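Long-range contact in hypothetical protein TTHA1785 (Thermus thermophilus, PDB 2EPG), which probably joins RNA ends as a manganese-dependent, GTP-consuming RNA ligase of the RtcB family: residues Arg356-Ala362 / Phe405-His410. Sequence-based numbering, arbitrary orientation.
Sequences RKGATRA and FGSSCH
Thr360 and Ser408 face each other as an antiparallel hydrogen-bonded pair, Thr360 N reaching Ser408 O at 3.1 Å and Ser408 N returning to Thr360 O, and this two-stranded ribbon is extended past the non-hydrogen-bonded pair Arg361-Ser407 by a bond from Ala362 N to Gly406 O (2.7 Å). The side chain of Thr360 adds a further link: with chi1 at 53°, OG1 sits between its own N and carbonyl carbon and gives its proton to Cys409 O at 2.8 Å, from above that carbonyl plane. Beside it the methyl carbon CB of Ala362 packs tightly on Ser408 CB (3.4 Å), while Ser408 OG turns elsewhere, to Ile472 O. Near the same end, Arg356, extended from CG to NE, lays its guanidinium edge against Phe405 and Ser407, where the chain turns into strand 407-408. NE meets Ser407 OG at 2.8 Å in a nearly straight bond (162°), and NH1 meets Phe405 O at 2.9 Å, both acceptors close to the guanidinium plane; CA of Arg361 lies over one face of the group, and NH2 forms a salt bridge to Glu345. With an alanine in place of Arg356, Ser407 OG and Phe405 O would probably lose their guanidinium donors and Glu345 its salt-bridge mate, leaving the 405-407 turn less firmly held. At the other end Gly358, at positive phi, lies against the His410 ring, its CA 3.7 Å from the ring centroid in a CH-pi contact over one face. ND1 of His410 bonds to ND1 of His339, a predicted manganese and GMP ligand. The two-stranded antiparallel ribbon thus leads directly into the predicted guanylylation site of the RtcB fold, where His410 is expected to form the GMP-histidine intermediate.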
ATOM      1  N   ARG A 356       8.562  -3.425  -2.257  1.00 23.03           N
ATOM      2  CA  ARG A 356       8.111  -2.135  -1.770  1.00 24.29           C
ATOM      3  C   ARG A 356       7.520  -2.365  -0.404  1.00 23.49           C
ATOM      4  O   ARG A 356       6.511  -3.049  -0.276  1.00 24.25           O
ATOM      5  CB  ARG A 356       7.035  -1.526  -2.692  1.00 20.84           C
ATOM      6  CG  ARG A 356       7.505  -1.147  -4.114  1.00 22.70           C
ATOM      7  CD  ARG A 356       6.489  -0.217  -4.816  1.00 22.01           C
ATOM      8  NE  ARG A 356       6.896   0.165  -6.168  1.00 24.33           N
ATOM      9  CZ  ARG A 356       6.631  -0.541  -7.267  1.00 23.34           C
ATOM     10  NH1 ARG A 356       7.054  -0.111  -8.448  1.00 21.48           N
ATOM     11  NH2 ARG A 356       5.944  -1.679  -7.197  1.00 24.81           N
ATOM     12  N   LYS A 357       8.163  -1.820   0.619  1.00 25.15           N
ATOM     13  CA  LYS A 357       7.665  -1.941   1.982  1.00 27.44           C
ATOM     14  C   LYS A 357       7.412  -0.522   2.424  1.00 26.33           C
ATOM     15  O   LYS A 357       8.356   0.264   2.554  1.00 26.41           O
ATOM     16  CB  LYS A 357       8.697  -2.573   2.923  1.00 28.49           C
ATOM     17  CG  LYS A 357       8.076  -2.942   4.278  1.00 32.18           C
ATOM     18  CD  LYS A 357       9.056  -2.942   5.448  1.00 33.19           C
ATOM     19  CE  LYS A 357      10.307  -3.735   5.179  1.00 32.27           C
ATOM     20  NZ  LYS A 357      11.112  -3.955   6.410  1.00 33.51           N
ATOM     21  N   GLY A 358       6.148  -0.189   2.656  1.00 27.09           N
ATOM     22  CA  GLY A 358       5.815   1.167   3.062  1.00 27.83           C
ATOM     23  C   GLY A 358       6.125   2.161   1.953  1.00 29.71           C
ATOM     24  O   GLY A 358       6.697   3.225   2.187  1.00 29.99           O
ATOM     25  N   ALA A 359       5.773   1.789   0.732  1.00 27.37           N
ATOM     26  CA  ALA A 359       5.986   2.638  -0.431  1.00 27.88           C
ATOM     27  C   ALA A 359       4.969   2.131  -1.432  1.00 28.07           C
ATOM     28  O   ALA A 359       4.499   0.989  -1.331  1.00 27.40           O
ATOM     29  CB  ALA A 359       7.403   2.484  -0.972  1.00 24.23           C
ATOM     30  N   THR A 360       4.621   2.977  -2.386  1.00 28.35           N
ATOM     31  CA  THR A 360       3.606   2.639  -3.368  1.00 26.69           C
ATOM     32  C   THR A 360       4.099   2.561  -4.782  1.00 26.48           C
ATOM     33  O   THR A 360       5.116   3.153  -5.124  1.00 27.36           O
ATOM     34  CB  THR A 360       2.477   3.700  -3.381  1.00 28.15           C
ATOM     35  OG1 THR A 360       3.058   5.004  -3.557  1.00 25.25           O
ATOM     36  CG2 THR A 360       1.681   3.668  -2.086  1.00 24.58           C
ATOM     37  N   ARG A 361       3.361   1.815  -5.598  1.00 25.84           N
ATOM     38  CA  ARG A 361       3.653   1.734  -7.013  1.00 25.01           C
ATOM     39  C   ARG A 361       3.036   3.058  -7.433  1.00 22.90           C
ATOM     40  O   ARG A 361       2.007   3.459  -6.891  1.00 21.13           O
ATOM     41  CB  ARG A 361       2.901   0.586  -7.695  1.00 24.45           C
ATOM     42  CG  ARG A 361       3.356   0.350  -9.123  1.00 25.28           C
ATOM     43  CD  ARG A 361       2.434  -0.609  -9.877  1.00 28.42           C
ATOM     44  NE  ARG A 361       1.144  -0.001 -10.178  1.00 28.19           N
ATOM     45  CZ  ARG A 361       0.211  -0.576 -10.933  1.00 31.24           C
ATOM     46  NH1 ARG A 361      -0.941   0.041 -11.167  1.00 30.00           N
ATOM     47  NH2 ARG A 361       0.425  -1.776 -11.449  1.00 28.67           N
ATOM     48  N   ALA A 362       3.649   3.734  -8.390  1.00 23.05           N
ATOM     49  CA  ALA A 362       3.138   5.035  -8.800  1.00 23.32           C
ATOM     50  C   ALA A 362       3.439   5.275 -10.265  1.00 24.37           C
ATOM     51  O   ALA A 362       4.263   6.136 -10.611  1.00 22.19           O
ATOM     52  CB  ALA A 362       3.781   6.117  -7.938  1.00 23.74           C
ATOM     53  N   PHE A 405      11.859   3.431 -10.039  1.00 27.91           N
ATOM     54  CA  PHE A 405      11.155   2.223 -10.468  1.00 27.27           C
ATOM     55  C   PHE A 405       9.641   2.499 -10.375  1.00 26.54           C
ATOM     56  O   PHE A 405       8.862   1.684  -9.872  1.00 24.80           O
ATOM     57  CB  PHE A 405      11.560   1.033  -9.582  1.00 26.10           C
ATOM     58  CG  PHE A 405      13.026   0.676  -9.692  1.00 27.04           C
ATOM     59  CD1 PHE A 405      13.908   0.951  -8.657  1.00 23.94           C
ATOM     60  CD2 PHE A 405      13.519   0.095 -10.855  1.00 26.24           C
ATOM     61  CE1 PHE A 405      15.265   0.653  -8.782  1.00 23.72           C
ATOM     62  CE2 PHE A 405      14.875  -0.209 -10.995  1.00 27.15           C
ATOM     63  CZ  PHE A 405      15.750   0.074  -9.950  1.00 26.16           C
ATOM     64  N   GLY A 406       9.244   3.678 -10.849  1.00 25.52           N
ATOM     65  CA  GLY A 406       7.845   4.068 -10.826  1.00 26.30           C
ATOM     66  C   GLY A 406       7.221   3.899  -9.451  1.00 26.25           C
ATOM     67  O   GLY A 406       6.159   3.290  -9.328  1.00 25.48           O
ATOM     68  N   SER A 407       7.881   4.445  -8.428  1.00 25.45           N
ATOM     69  CA  SER A 407       7.431   4.335  -7.046  1.00 24.97           C
ATOM     70  C   SER A 407       7.261   5.684  -6.347  1.00 26.35           C
ATOM     71  O   SER A 407       7.928   6.653  -6.686  1.00 27.56           O
ATOM     72  CB  SER A 407       8.441   3.516  -6.247  1.00 24.15           C
ATOM     73  OG  SER A 407       8.612   2.231  -6.816  1.00 27.16           O
ATOM     74  N   SER A 408       6.373   5.736  -5.362  1.00 24.39           N
ATOM     75  CA  SER A 408       6.185   6.950  -4.611  1.00 25.26           C
ATOM     76  C   SER A 408       6.028   6.646  -3.121  1.00 26.68           C
ATOM     77  O   SER A 408       6.299   5.532  -2.676  1.00 27.56           O
ATOM     78  CB  SER A 408       4.989   7.737  -5.147  1.00 23.32           C
ATOM     79  OG  SER A 408       5.049   9.073  -4.677  1.00 26.23           O
ATOM     80  N   CYS A 409       5.586   7.624  -2.344  1.00 27.65           N
ATOM     81  CA  CYS A 409       5.471   7.413  -0.906  1.00 30.65           C
ATOM     82  C   CYS A 409       4.136   6.802  -0.519  1.00 31.67           C
ATOM     83  O   CYS A 409       3.209   6.720  -1.331  1.00 31.68           O
ATOM     84  CB  CYS A 409       5.648   8.739  -0.165  1.00 30.45           C
ATOM     85  SG  CYS A 409       4.201   9.822  -0.332  1.00 34.80           S
ATOM     86  N   HIS A 410       4.033   6.376   0.730  1.00 33.78           N
ATOM     87  CA  HIS A 410       2.783   5.799   1.189  1.00 40.10           C
ATOM     88  C   HIS A 410       2.231   6.550   2.398  1.00 41.28           C
ATOM     89  O   HIS A 410       1.034   6.555   2.628  1.00 42.75           O
ATOM     90  CB  HIS A 410       2.986   4.329   1.546  1.00 41.97           C
ATOM     91  CG  HIS A 410       3.360   4.105   2.973  1.00 44.60           C
ATOM     92  ND1 HIS A 410       2.516   3.486   3.871  1.00 47.11           N
ATOM     93  CD2 HIS A 410       4.486   4.415   3.662  1.00 47.05           C
ATOM     94  CE1 HIS A 410       3.109   3.422   5.052  1.00 47.96           C
ATOM     95  NE2 HIS A 410       4.304   3.979   4.953  1.00 48.38           N
TER